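Local coordinates for putative dihydrodipicolinate synthase family protein (Coccidioides immitis, PDB 3QFE), which is of unknown function but belongs to the dihydrodipicolinate synthase family, whose members are built on a parallel beta/alpha (TIM) barrel followed by C-terminal helices, at residues A[25-30]-A[287-292]; A[36-41]-A[67-72]; A[55-60]-A[264-269]; A[61-66]-A[95-100]; A[281-286]-A[298-303]. All coordinates share one frame; numbering follows the deposited sequence. Where two conformers were deposited one is given.

In the fold
The five contacts illustrate how a TIM barrel packs its outer helices on one another and ties its loops to the C-terminal segments. Contact 1 joins 25-30 to 287-292, and contacts 2, 3 and 4 are nested inside the loop it closes, whereas contact 5 alternates with it. Contacts 2 and 4 share helix 63-77, contact 4 using its first turn and contact 2 the turns that follow, centres about 16 Å apart. Contacts 1 and 3, about 11 Å apart between centres, are joined through Glu57, Lys266 and residues 287-289. Contact 5 lies furthest from contact 4, about 29 Å between centres. Arg289 and Glu65 bridge contacts 1 and 4, so polar links join contacts 3, 1 and 4.

Contact 1 (A[25-30]-A[287-292]); sequences KTDTLD and RPRKPY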
# COMPACT_ATOMS: atom_id res chain seq x y z
N LYS A 25 22.17 8.45 -11.22
CA LYS A 25 23.63 8.56 -11.38
C LYS A 25 24.41 7.79 -10.31
O LYS A 25 25.47 7.24 -10.59
CB LYS A 25 24.07 10.03 -11.40
N THR A 26 23.87 7.74 -9.09
CA THR A 26 24.55 7.13 -7.96
C THR A 26 23.84 5.88 -7.42
O THR A 26 24.38 5.17 -6.56
CB THR A 26 24.65 8.12 -6.77
OG1 THR A 26 23.33 8.56 -6.42
CG2 THR A 26 25.52 9.34 -7.11
N ASP A 27 22.62 5.63 -7.90
CA ASP A 27 21.80 4.52 -7.42
C ASP A 27 21.61 4.55 -5.90
O ASP A 27 21.90 3.59 -5.21
CB ASP A 27 22.40 3.17 -7.85
CG ASP A 27 21.40 2.01 -7.72
OD1 ASP A 27 20.18 2.26 -7.55
OD2 ASP A 27 21.86 0.85 -7.77
N THR A 28 21.12 5.68 -5.41
CA THR A 28 20.86 5.86 -3.99
C THR A 28 19.47 6.44 -3.91
O THR A 28 18.93 6.92 -4.91
CB THR A 28 21.85 6.86 -3.34
OG1 THR A 28 21.92 8.05 -4.13
CG2 THR A 28 23.29 6.23 -3.19
N LEU A 29 18.87 6.36 -2.74
CA LEU A 29 17.57 6.97 -2.52
C LEU A 29 17.66 8.48 -2.76
O LEU A 29 18.68 9.10 -2.46
CB LEU A 29 17.15 6.72 -1.08
CG LEU A 29 16.94 5.27 -0.63
CD1 LEU A 29 16.52 5.27 0.84
CD2 LEU A 29 15.92 4.57 -1.50
N ASP A 30 16.61 9.07 -3.30
CA ASP A 30 16.52 10.54 -3.34
C ASP A 30 15.52 10.97 -2.25
O ASP A 30 14.32 11.10 -2.53
CB ASP A 30 16.07 11.01 -4.71
CG ASP A 30 15.93 12.53 -4.81
OD1 ASP A 30 15.98 13.26 -3.79
OD2 ASP A 30 15.75 13.01 -5.93
N ARG A 287 12.58 5.78 -12.48
CA ARG A 287 13.03 4.53 -13.07
C ARG A 287 13.03 3.41 -12.03
O ARG A 287 13.27 3.64 -10.86
CB ARG A 287 14.44 4.68 -13.64
CG ARG A 287 14.47 5.49 -14.92
CD ARG A 287 15.91 5.77 -15.33
NE ARG A 287 15.93 6.94 -16.20
CZ ARG A 287 16.88 7.21 -17.10
NH1 ARG A 287 17.92 6.39 -17.25
NH2 ARG A 287 16.79 8.30 -17.85
N PRO A 288 12.71 2.18 -12.45
CA PRO A 288 12.96 1.03 -11.60
C PRO A 288 14.44 0.96 -11.24
O PRO A 288 15.28 1.43 -11.99
CB PRO A 288 12.59 -0.17 -12.49
CG PRO A 288 12.19 0.40 -13.84
CD PRO A 288 11.96 1.85 -13.67
N ARG A 289 14.76 0.40 -10.08
CA ARG A 289 16.16 0.32 -9.67
C ARG A 289 16.93 -0.61 -10.60
O ARG A 289 16.40 -1.63 -11.04
CB ARG A 289 16.28 -0.14 -8.20
CG ARG A 289 17.39 0.55 -7.51
CD ARG A 289 17.80 -0.05 -6.17
NE ARG A 289 18.73 0.87 -5.52
CZ ARG A 289 18.95 0.94 -4.21
NH1 ARG A 289 18.37 0.10 -3.37
NH2 ARG A 289 19.79 1.84 -3.74
N LYS A 290 18.16 -0.22 -10.93
CA LYS A 290 19.13 -1.06 -11.61
C LYS A 290 19.12 -2.50 -11.10
O LYS A 290 19.08 -2.71 -9.90
CB LYS A 290 20.54 -0.50 -11.38
CG LYS A 290 21.20 -0.00 -12.60
CD LYS A 290 22.31 1.01 -12.31
CE LYS A 290 23.31 0.53 -11.30
NZ LYS A 290 24.67 0.97 -11.72
N PRO A 291 19.22 -3.49 -12.01
CA PRO A 291 19.38 -3.38 -13.45
C PRO A 291 18.08 -3.40 -14.24
O PRO A 291 18.11 -3.57 -15.43
CB PRO A 291 20.16 -4.65 -13.78
CG PRO A 291 19.58 -5.66 -12.83
CD PRO A 291 19.25 -4.89 -11.56
N TYR A 292 16.94 -3.20 -13.59
CA TYR A 292 15.66 -3.25 -14.29
C TYR A 292 15.40 -2.08 -15.25
O TYR A 292 15.87 -0.96 -15.02
CB TYR A 292 14.52 -3.49 -13.28
CG TYR A 292 14.80 -4.75 -12.49
CD1 TYR A 292 14.74 -6.01 -13.10
CD2 TYR A 292 15.21 -4.68 -11.16
CE1 TYR A 292 15.05 -7.17 -12.40
CE2 TYR A 292 15.51 -5.82 -10.45
CZ TYR A 292 15.43 -7.07 -11.08
OH TYR A 292 15.74 -8.20 -10.36
O HOH W 1 20.21 -1.35 -7.61
O HOH W 2 18.86 2.62 -9.89
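Arg289 takes hold of Asp27 side-on by two different kinds of oxygen at once, one from the side chain and one from the backbone. Its NE donates to Asp27 OD1 over 2.9 Å, a nearly straight bond (163°) that is also a salt bridge, while NH2 donates to Asp27 O at 3.1 Å. Both oxygens lie close to the guanidinium plane, yet the carboxylate stands perpendicular to that plane, and NE meets OD1 from above the carboxylate rather than within it. This differs from the usual paired bridge, in which both carboxylate oxygens share the arginine. Asp27 turns its CG anti to the backbone N (chi1 -164°), which sends the acid over the extended chain of Arg289, with OD1 3.3 Å from Arg289 CG.

Two waters join the same carboxylate to the backbone of Lys290. One donates to Asp27 OD2 (2.8 Å) and to Lys290 O; the other donates to Asp27 OD1 (2.7 Å) and accepts from Lys290 N. The remaining nitrogen of the arginine, NH1, has its own anchors, a salt bridge to Glu65 and a bond to Leu60 O, which should fix the rotation of the whole group.

On the other flank Thr28 OG1 donates to Thr26 OG1 at 2.7 Å. Asp27 and Thr28 together face Asp23, the geometry of a G1 beta bulge, here set in the small antiparallel hairpin of strands 22-23 and 28-29.

Contact 2 (A[36-41]-A[67-72]); sequences RYYAYL and AQLIAT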
# COMPACT_ATOMS: atom_id res chain seq x y z
N ARG A 36 9.05 15.20 -0.22
CA ARG A 36 8.07 16.03 -0.93
C ARG A 36 6.89 15.21 -1.38
O ARG A 36 5.74 15.64 -1.25
CB ARG A 36 8.69 16.70 -2.16
CG ARG A 36 9.72 17.74 -1.83
CD ARG A 36 10.12 18.56 -3.04
NE ARG A 36 11.00 19.65 -2.64
CZ ARG A 36 11.62 20.46 -3.49
NH1 ARG A 36 12.40 21.43 -3.04
NH2 ARG A 36 11.44 20.30 -4.80
N TYR A 37 7.18 14.02 -1.90
CA TYR A 37 6.18 13.15 -2.51
C TYR A 37 5.25 12.53 -1.47
O TYR A 37 4.04 12.60 -1.60
CB TYR A 37 6.87 12.07 -3.34
CG TYR A 37 5.93 11.12 -4.04
CD1 TYR A 37 5.16 11.53 -5.14
CD2 TYR A 37 5.79 9.81 -3.59
CE1 TYR A 37 4.29 10.66 -5.79
CE2 TYR A 37 4.92 8.93 -4.23
CZ TYR A 37 4.17 9.36 -5.33
OH TYR A 37 3.30 8.48 -5.96
N TYR A 38 5.83 11.94 -0.42
CA TYR A 38 5.05 11.40 0.69
C TYR A 38 4.15 12.47 1.31
O TYR A 38 2.99 12.20 1.65
CB TYR A 38 5.97 10.90 1.79
CG TYR A 38 6.73 9.60 1.57
CD1 TYR A 38 6.26 8.60 0.75
CD2 TYR A 38 7.92 9.37 2.26
CE1 TYR A 38 6.96 7.41 0.60
CE2 TYR A 38 8.62 8.17 2.13
CZ TYR A 38 8.14 7.21 1.30
OH TYR A 38 8.83 6.04 1.16
N ALA A 39 4.69 13.68 1.50
CA ALA A 39 3.95 14.76 2.12
C ALA A 39 2.77 15.14 1.21
O ALA A 39 1.64 15.29 1.68
CB ALA A 39 4.85 15.94 2.38
N TYR A 40 3.03 15.25 -0.09
CA TYR A 40 1.96 15.54 -1.03
C TYR A 40 0.84 14.48 -0.95
O TYR A 40 -0.36 14.83 -0.91
CB TYR A 40 2.50 15.61 -2.45
CG TYR A 40 1.42 15.99 -3.43
CD1 TYR A 40 1.05 17.33 -3.61
CD2 TYR A 40 0.75 15.01 -4.16
CE1 TYR A 40 0.06 17.67 -4.49
CE2 TYR A 40 -0.26 15.35 -5.05
CZ TYR A 40 -0.60 16.67 -5.21
OH TYR A 40 -1.60 17.02 -6.08
N LEU A 41 1.22 13.20 -0.94
CA LEU A 41 0.21 12.13 -0.87
C LEU A 41 -0.61 12.20 0.43
O LEU A 41 -1.83 12.04 0.41
CB LEU A 41 0.84 10.74 -1.00
CG LEU A 41 1.55 10.36 -2.30
CD1 LEU A 41 2.05 8.93 -2.14
CD2 LEU A 41 0.64 10.46 -3.51
N ALA A 67 14.92 1.54 6.49
CA ALA A 67 14.74 2.36 7.70
C ALA A 67 14.70 3.86 7.38
O ALA A 67 13.98 4.61 8.03
CB ALA A 67 15.88 2.07 8.75
N GLN A 68 15.52 4.29 6.43
CA GLN A 68 15.54 5.70 6.04
C GLN A 68 14.21 6.09 5.41
O GLN A 68 13.72 7.19 5.63
CB GLN A 68 16.70 6.01 5.08
CG GLN A 68 18.01 6.00 5.80
CD GLN A 68 19.23 5.94 4.89
OE1 GLN A 68 19.13 5.62 3.69
NE2 GLN A 68 20.39 6.24 5.47
N LEU A 69 13.62 5.19 4.65
CA LEU A 69 12.37 5.53 3.99
C LEU A 69 11.27 5.66 5.02
O LEU A 69 10.49 6.60 4.94
CB LEU A 69 12.02 4.52 2.93
CG LEU A 69 12.84 4.59 1.65
CD1 LEU A 69 12.38 3.44 0.77
CD2 LEU A 69 12.61 5.94 0.93
N ILE A 70 11.24 4.77 6.01
CA ILE A 70 10.22 4.85 7.03
C ILE A 70 10.37 6.17 7.78
O ILE A 70 9.39 6.89 7.93
CB ILE A 70 10.24 3.66 8.01
CG1 ILE A 70 9.97 2.35 7.23
CG2 ILE A 70 9.12 3.82 9.06
CD1 ILE A 70 10.26 1.05 8.04
N ALA A 71 11.60 6.49 8.20
CA ALA A 71 11.88 7.73 8.93
C ALA A 71 11.52 8.96 8.08
O ALA A 71 10.99 9.96 8.59
CB ALA A 71 13.39 7.77 9.34
N THR A 72 11.80 8.88 6.79
CA THR A 72 11.47 9.96 5.87
C THR A 72 9.94 10.09 5.75
O THR A 72 9.41 11.21 5.80
CB THR A 72 12.19 9.76 4.50
OG1 THR A 72 13.61 9.84 4.71
CG2 THR A 72 11.77 10.80 3.47
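Tyr38 and Leu69 make the close part of this helix pair, the ring of the tyrosine reaching across to the leucine while the two side chains cross at about a right angle. Tyr38 OH lies 3.8 Å from Leu69 CD2 and 4.0 Å from Leu69 CB. One ring carbon, Tyr38 CE2, comes within 3.7 Å of the backbone Leu69 O. Tyr38 keeps CG anti to its carbonyl carbon (chi1 -74°), a setting that projects the ring from helix 31-42 toward its neighbour. Ala18, Ala73 and Ala76 also touch this buried ring.

Thr72 marks the looser flank. The edge of the Tyr38 ring approaches its main chain, CD2 to Thr72 C at 4.1 Å, and the nearest side-chain approach, Tyr38 CD2 to Thr72 CG2, widens to 4.3 Å in a partly exposed residue. Here the hydroxyl serves its own helix: Thr72 OG1 donates to Gln68 O at 2.8 Å, and Thr72 N reaches the same oxygen from the opposite face of the carbonyl plane.

The contact joins two successive helices of the outer layer of the TIM barrel. Strand 13-17, helix 31-42 and strand 48-51 form one beta-alpha-beta crossover, and helix 63-77 follows as the next in the helical layer.

Contact 3 (A[55-60]-A[264-269]); sequences NAEAFL and TTKYAA
Lys266 reaches from helix 262-271 to Glu57 in the loop 55-60, the two side chains crossing at about a right angle. CB starts against the backbone oxygen of Leu286, and CG carries the chain on toward the loop. At CD the acid is met for the first time, with Glu57 OE1 at 3.5 Å. A bend there (chi3 76°) turns the tip so that CE, too, stays 3.5 Å from Glu57 OE1. NZ then closes the salt bridge, donating to Glu57 OE1 over 2.7 Å on the syn side of the carboxylate, some 26° out of its plane. The same ammonium also bonds to the backbone oxygens of Thr20 and Arg287, so three oxygens hold it. The second carboxylate oxygen, Glu57 OE2, accepts from the backbone N of Arg289, and the acid is thereby held by both of its oxygens.

Beside this pair Asn55 only brushes the helix, its OD1 lying 4.2 Å from Thr265 CG2.

The loop 55-60 links barrel strand 48-51 to helix 63-77, while helix 262-271 belongs to the C-terminal part and packs on helix 297-317. Phe22 of the short strand 22-23 touches both Glu57 and Lys266, leaving the ion pair enclosed between hairpin, loop and helix.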
# COMPACT_ATOMS: atom_id res chain seq x y z
N ASN A 55 5.04 -2.13 -4.35
CA ASN A 55 5.19 -0.98 -5.24
C ASN A 55 6.43 -0.10 -4.96
O ASN A 55 6.87 0.64 -5.83
CB ASN A 55 3.91 -0.12 -5.21
CG ASN A 55 2.75 -0.80 -5.90
OD1 ASN A 55 2.65 -0.81 -7.13
ND2 ASN A 55 1.86 -1.41 -5.11
N ALA A 56 6.97 -0.19 -3.76
CA ALA A 56 8.12 0.63 -3.36
C ALA A 56 9.43 -0.07 -3.68
O ALA A 56 10.51 0.45 -3.33
CB ALA A 56 8.06 0.93 -1.88
N GLU A 57 9.34 -1.25 -4.32
CA GLU A 57 10.52 -2.06 -4.62
C GLU A 57 11.30 -2.36 -3.32
O GLU A 57 12.55 -2.33 -3.28
CB GLU A 57 11.41 -1.32 -5.62
CG GLU A 57 10.79 -1.06 -6.99
CD GLU A 57 11.59 -0.05 -7.82
OE1 GLU A 57 11.54 1.15 -7.48
OE2 GLU A 57 12.28 -0.44 -8.80
N ALA A 58 10.57 -2.64 -2.24
CA ALA A 58 11.18 -2.89 -0.94
C ALA A 58 12.21 -4.01 -1.01
O ALA A 58 13.23 -3.97 -0.32
CB ALA A 58 10.12 -3.21 0.10
N PHE A 59 11.96 -5.02 -1.83
CA PHE A 59 12.89 -6.13 -1.90
C PHE A 59 14.19 -5.81 -2.64
O PHE A 59 15.09 -6.63 -2.66
CB PHE A 59 12.21 -7.36 -2.50
CG PHE A 59 11.60 -8.29 -1.47
CD1 PHE A 59 12.08 -9.61 -1.33
CD2 PHE A 59 10.54 -7.86 -0.66
CE1 PHE A 59 11.50 -10.48 -0.39
CE2 PHE A 59 9.96 -8.73 0.28
CZ PHE A 59 10.44 -10.04 0.42
N LEU A 60 14.29 -4.61 -3.21
CA LEU A 60 15.50 -4.13 -3.89
C LEU A 60 16.34 -3.20 -3.01
O LEU A 60 17.37 -2.66 -3.43
CB LEU A 60 15.13 -3.41 -5.20
CG LEU A 60 14.20 -4.14 -6.18
CD1 LEU A 60 14.09 -3.37 -7.51
CD2 LEU A 60 14.65 -5.54 -6.45
N THR A 264 5.45 0.73 -14.87
CA THR A 264 4.39 1.54 -15.44
C THR A 264 3.78 2.45 -14.37
O THR A 264 3.56 3.64 -14.61
CB THR A 264 3.30 0.67 -16.12
OG1 THR A 264 3.89 -0.06 -17.20
CG2 THR A 264 2.21 1.52 -16.71
N THR A 265 3.52 1.89 -13.20
CA THR A 265 3.01 2.66 -12.07
C THR A 265 3.96 3.80 -11.68
O THR A 265 3.51 4.94 -11.57
CB THR A 265 2.72 1.76 -10.85
OG1 THR A 265 1.64 0.88 -11.17
CG2 THR A 265 2.32 2.60 -9.59
N LYS A 266 5.24 3.51 -11.51
CA LYS A 266 6.26 4.56 -11.24
C LYS A 266 6.23 5.68 -12.28
O LYS A 266 6.32 6.86 -11.91
CB LYS A 266 7.67 3.99 -11.15
CG LYS A 266 7.87 3.00 -10.01
CD LYS A 266 9.36 2.67 -9.79
CE LYS A 266 10.02 3.83 -9.08
NZ LYS A 266 11.41 3.56 -8.68
N TYR A 267 6.09 5.33 -13.55
CA TYR A 267 6.09 6.31 -14.63
C TYR A 267 4.83 7.18 -14.60
O TYR A 267 4.86 8.39 -14.85
CB TYR A 267 6.28 5.64 -16.00
CG TYR A 267 6.11 6.62 -17.14
CD1 TYR A 267 7.14 7.50 -17.48
CD2 TYR A 267 4.89 6.73 -17.81
CE1 TYR A 267 6.98 8.43 -18.50
CE2 TYR A 267 4.72 7.68 -18.82
CZ TYR A 267 5.77 8.52 -19.16
OH TYR A 267 5.59 9.46 -20.16
N ALA A 268 3.69 6.56 -14.26
CA ALA A 268 2.44 7.32 -14.16
C ALA A 268 2.56 8.32 -13.01
O ALA A 268 2.20 9.48 -13.16
CB ALA A 268 1.26 6.38 -13.97
N ALA A 269 3.08 7.88 -11.88
CA ALA A 269 3.32 8.77 -10.75
C ALA A 269 4.27 9.89 -11.16
O ALA A 269 4.06 11.05 -10.79
CB ALA A 269 3.87 8.01 -9.58

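Contact 4 (A[61-66]-A[95-100]); sequences LTREER and VLEHIN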
# COMPACT_ATOMS: atom_id res chain seq x y z
N LEU A 61 15.89 -3.02 -1.77
CA LEU A 61 16.47 -2.09 -0.82
C LEU A 61 17.40 -2.78 0.19
O LEU A 61 17.18 -3.93 0.58
CB LEU A 61 15.37 -1.38 -0.03
CG LEU A 61 14.39 -0.53 -0.84
CD1 LEU A 61 13.43 0.15 0.12
CD2 LEU A 61 15.09 0.50 -1.75
N THR A 62 18.41 -2.05 0.65
CA THR A 62 19.20 -2.58 1.76
C THR A 62 18.42 -2.32 3.04
O THR A 62 17.51 -1.49 3.05
CB THR A 62 20.55 -1.88 1.87
OG1 THR A 62 20.33 -0.52 2.30
CG2 THR A 62 21.29 -1.92 0.51
N ARG A 63 18.79 -3.00 4.13
CA ARG A 63 18.14 -2.81 5.42
C ARG A 63 18.15 -1.34 5.85
O ARG A 63 17.14 -0.81 6.32
CB ARG A 63 18.83 -3.67 6.47
CG ARG A 63 18.50 -3.28 7.89
CD ARG A 63 19.53 -3.78 8.87
NE ARG A 63 19.04 -3.61 10.22
CZ ARG A 63 19.78 -3.63 11.33
NH1 ARG A 63 21.10 -3.85 11.28
NH2 ARG A 63 19.19 -3.46 12.50
N GLU A 64 19.29 -0.69 5.69
CA GLU A 64 19.42 0.72 6.04
C GLU A 64 18.50 1.63 5.19
O GLU A 64 17.90 2.59 5.70
CB GLU A 64 20.89 1.11 5.90
CG GLU A 64 21.18 2.52 6.26
CD GLU A 64 22.65 2.75 6.59
OE1 GLU A 64 23.40 1.75 6.81
OE2 GLU A 64 23.03 3.94 6.65
N GLU A 65 18.38 1.33 3.91
CA GLU A 65 17.51 2.13 3.05
C GLU A 65 16.06 2.00 3.50
O GLU A 65 15.32 2.99 3.55
CB GLU A 65 17.68 1.76 1.58
CG GLU A 65 19.03 2.26 1.03
CD GLU A 65 19.39 1.70 -0.35
OE1 GLU A 65 18.81 0.68 -0.76
OE2 GLU A 65 20.27 2.28 -1.02
N ARG A 66 15.66 0.77 3.84
CA ARG A 66 14.33 0.53 4.37
C ARG A 66 14.01 1.45 5.53
O ARG A 66 12.94 2.04 5.56
CB ARG A 66 14.18 -0.92 4.84
CG ARG A 66 13.91 -1.91 3.72
CD ARG A 66 14.06 -3.31 4.28
NE ARG A 66 13.63 -4.34 3.35
CZ ARG A 66 12.36 -4.74 3.21
NH1 ARG A 66 11.40 -4.18 3.94
NH2 ARG A 66 12.08 -5.71 2.33
N VAL A 95 12.70 -10.75 9.35
CA VAL A 95 11.44 -10.06 9.61
C VAL A 95 11.48 -9.28 10.93
O VAL A 95 11.07 -8.12 10.95
CB VAL A 95 10.20 -11.01 9.54
CG1 VAL A 95 8.89 -10.27 9.95
CG2 VAL A 95 10.07 -11.58 8.11
N LEU A 96 12.01 -9.88 12.00
CA LEU A 96 12.10 -9.19 13.29
C LEU A 96 13.06 -8.01 13.27
O LEU A 96 12.80 -6.97 13.88
CB LEU A 96 12.46 -10.15 14.42
CG LEU A 96 11.29 -11.08 14.76
CD1 LEU A 96 11.76 -12.07 15.80
CD2 LEU A 96 10.02 -10.30 15.22
N GLU A 97 14.17 -8.15 12.56
CA GLU A 97 15.09 -7.03 12.39
C GLU A 97 14.39 -5.85 11.65
O GLU A 97 14.44 -4.70 12.12
CB GLU A 97 16.36 -7.50 11.67
CG GLU A 97 17.33 -6.39 11.30
CD GLU A 97 18.63 -6.94 10.73
OE1 GLU A 97 18.75 -7.10 9.47
OE2 GLU A 97 19.52 -7.23 11.55
N HIS A 98 13.72 -6.15 10.52
CA HIS A 98 12.93 -5.12 9.83
C HIS A 98 11.87 -4.51 10.72
O HIS A 98 11.72 -3.28 10.75
CB HIS A 98 12.22 -5.69 8.61
CG HIS A 98 13.14 -6.09 7.51
ND1 HIS A 98 12.75 -6.95 6.50
CD2 HIS A 98 14.42 -5.74 7.24
CE1 HIS A 98 13.76 -7.10 5.66
NE2 HIS A 98 14.79 -6.40 6.10
N ILE A 99 11.14 -5.35 11.46
CA ILE A 99 10.13 -4.81 12.36
C ILE A 99 10.73 -3.85 13.40
O ILE A 99 10.24 -2.73 13.55
CB ILE A 99 9.30 -5.93 13.05
CG1 ILE A 99 8.38 -6.63 12.02
CG2 ILE A 99 8.50 -5.33 14.19
CD1 ILE A 99 7.63 -7.88 12.59
N ASN A 100 11.79 -4.28 14.09
CA ASN A 100 12.43 -3.43 15.07
C ASN A 100 12.98 -2.14 14.45
O ASN A 100 12.87 -1.07 15.05
CB ASN A 100 13.49 -4.22 15.85
CG ASN A 100 12.85 -5.13 16.89
OD1 ASN A 100 12.07 -4.68 17.74
ND2 ASN A 100 13.14 -6.41 16.82
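Arg63 and Glu97 lie face to face, and so do Arg66, one turn on from Arg63, and His98, next to Glu97: two flat pairs, each stacked rather than joined edge to edge. In the first pair the guanidinium and carboxylate planes are only 13° apart, with Glu97 CD lying over one face of the arginine, 3.4 Å from Arg63 NE. Glu97 has CG anti to its backbone N (chi1 174°) and an extended chain, which carries the carboxylate to that face. Glu97 OE1 stands 3.6 Å from Arg63 NE but well out of the guanidinium plane, so the bridge rests on charge and no N-H points at it. The N-H of Arg63 NE is engaged elsewhere, in a salt bridge with Asp101, one turn beyond Glu97.

In the second pair Arg66 lies flat on the imidazole, its plane tilted 15° from that of the ring and the group centres 4.1 Å apart. The overlap is offset toward the rim: Arg66 NE sits over the face 3.6 Å from His98 CE1. Arg66 CD adds a CH-pi contact, 3.9 Å from the centroid of the His98 ring. A hydrogen bond between His98 ND1 and Val87 O fixes how the ring is turned beneath the arginine.

At the start of the helix Thr62 and Glu65 form a capping box, with Glu65 N donating to Thr62 OG1 and Thr62 N to Glu65 OE1, both at 3.1 Å.

The contact thus joins the first turn of helix 63-77 to the middle of helix 92-105, consecutive helices of the barrel's outer layer, and Val95 and Ile99 on the latter pack against strand 109-112.

Contact 5 (A[281-286]-A[298-303]); sequences DAEEKL and AAKQEV
The C-terminal helices that follow the barrel in this family are tied here by side chains, where Glu283 of the short helix 282-285 and Lys300 of the long helix 297-317 form a surface salt bridge. The two helices stand well apart, the CA atoms of Glu283 and Lys300 being 10.8 Å from each other, and the gap is spanned by side chains alone.

Each chain is drawn out toward the other from the opposite direction. Glu283 places CG anti to its backbone N (chi1 -179°) and runs on extended, while Lys300 is stretched through to its tip, the form needed to cover the distance. Tyr267 of helix 262-271 touches both chains, its ring resting against the aliphatic part of Lys300 and close to the carboxylate of Glu283.

The bond itself is modest. Lys300 NZ donates weakly to Glu283 OE2, and a further long, weak ion pair links the same ammonium to Glu297, one turn back on its own helix. Only 66 Å² of surface is buried between the two segments, consistent with a solvent-side tie. On the Glu283 side, OE2 alone meets Lys300: Glu283 OE2 lies 3.2 Å from Lys300 NZ, 3.4 Å from Lys300 CE and 4.0 Å from Lys300 CD.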
# COMPACT_ATOMS: atom_id res chain seq x y z
N ASP A 281 12.45 16.54 -12.78
CA ASP A 281 13.05 15.34 -13.40
C ASP A 281 12.46 14.06 -12.80
O ASP A 281 13.19 13.09 -12.57
CB ASP A 281 14.59 15.28 -13.22
CG ASP A 281 15.30 16.63 -13.46
OD1 ASP A 281 15.11 17.28 -14.53
OD2 ASP A 281 16.10 16.99 -12.57
N ALA A 282 11.16 14.07 -12.52
CA ALA A 282 10.54 12.97 -11.78
C ALA A 282 10.68 11.67 -12.55
O ALA A 282 10.84 10.60 -11.95
CB ALA A 282 9.07 13.28 -11.48
N GLU A 283 10.66 11.76 -13.87
CA GLU A 283 10.74 10.58 -14.71
C GLU A 283 12.07 9.82 -14.58
O GLU A 283 12.08 8.61 -14.65
CB GLU A 283 10.45 10.92 -16.17
CG GLU A 283 10.49 9.69 -17.06
CD GLU A 283 9.99 9.96 -18.47
OE1 GLU A 283 9.16 10.89 -18.63
OE2 GLU A 283 10.42 9.24 -19.40
N GLU A 284 13.18 10.54 -14.41
CA GLU A 284 14.46 9.87 -14.26
C GLU A 284 14.54 9.20 -12.88
O GLU A 284 15.03 8.09 -12.76
CB GLU A 284 15.63 10.84 -14.47
N LYS A 285 13.97 9.86 -11.87
CA LYS A 285 14.06 9.45 -10.48
C LYS A 285 13.14 8.29 -10.17
O LYS A 285 13.31 7.60 -9.15
CB LYS A 285 13.68 10.63 -9.56
CG LYS A 285 14.67 11.77 -9.58
CD LYS A 285 14.09 13.05 -9.01
CE LYS A 285 15.20 14.08 -8.83
NZ LYS A 285 14.61 15.41 -8.50
N LEU A 286 12.16 8.08 -11.04
CA LEU A 286 11.21 7.01 -10.88
C LEU A 286 11.39 5.87 -11.90
O LEU A 286 10.46 5.06 -12.14
CB LEU A 286 9.78 7.57 -10.88
CG LEU A 286 9.48 8.35 -9.60
CD1 LEU A 286 8.26 9.25 -9.75
CD2 LEU A 286 9.34 7.40 -8.41
N ALA A 298 6.11 3.05 -26.16
CA ALA A 298 4.73 2.66 -26.43
C ALA A 298 3.92 2.48 -25.14
O ALA A 298 2.75 2.86 -25.09
CB ALA A 298 4.67 1.39 -27.30
N ALA A 299 4.54 1.92 -24.11
CA ALA A 299 3.91 1.82 -22.79
C ALA A 299 3.67 3.20 -22.23
O ALA A 299 2.62 3.45 -21.63
CB ALA A 299 4.73 1.00 -21.84
N LYS A 300 4.63 4.10 -22.42
CA LYS A 300 4.52 5.48 -21.93
C LYS A 300 3.42 6.23 -22.66
O LYS A 300 2.62 6.92 -22.02
CB LYS A 300 5.85 6.24 -22.05
CG LYS A 300 6.94 5.79 -21.07
CD LYS A 300 8.31 6.46 -21.39
CE LYS A 300 9.37 6.10 -20.33
NZ LYS A 300 10.79 6.34 -20.78
N GLN A 301 3.36 6.09 -23.98
CA GLN A 301 2.31 6.76 -24.76
C GLN A 301 0.92 6.33 -24.26
O GLN A 301 0.07 7.18 -23.99
CB GLN A 301 2.48 6.55 -26.27
N GLU A 302 0.74 5.01 -24.06
CA GLU A 302 -0.51 4.42 -23.54
C GLU A 302 -0.95 5.04 -22.20
O GLU A 302 -2.11 5.37 -22.01
CB GLU A 302 -0.35 2.90 -23.41
CG GLU A 302 -1.65 2.05 -23.48
CD GLU A 302 -1.42 0.56 -23.11
OE1 GLU A 302 -0.77 -0.18 -23.89
OE2 GLU A 302 -1.89 0.13 -22.03
N VAL A 303 -0.00 5.19 -21.28
CA VAL A 303 -0.28 5.81 -19.99
C VAL A 303 -0.87 7.21 -20.17
O VAL A 303 -1.90 7.52 -19.57
CB VAL A 303 0.98 5.85 -19.12
CG1 VAL A 303 0.74 6.68 -17.84
CG2 VAL A 303 1.39 4.43 -18.78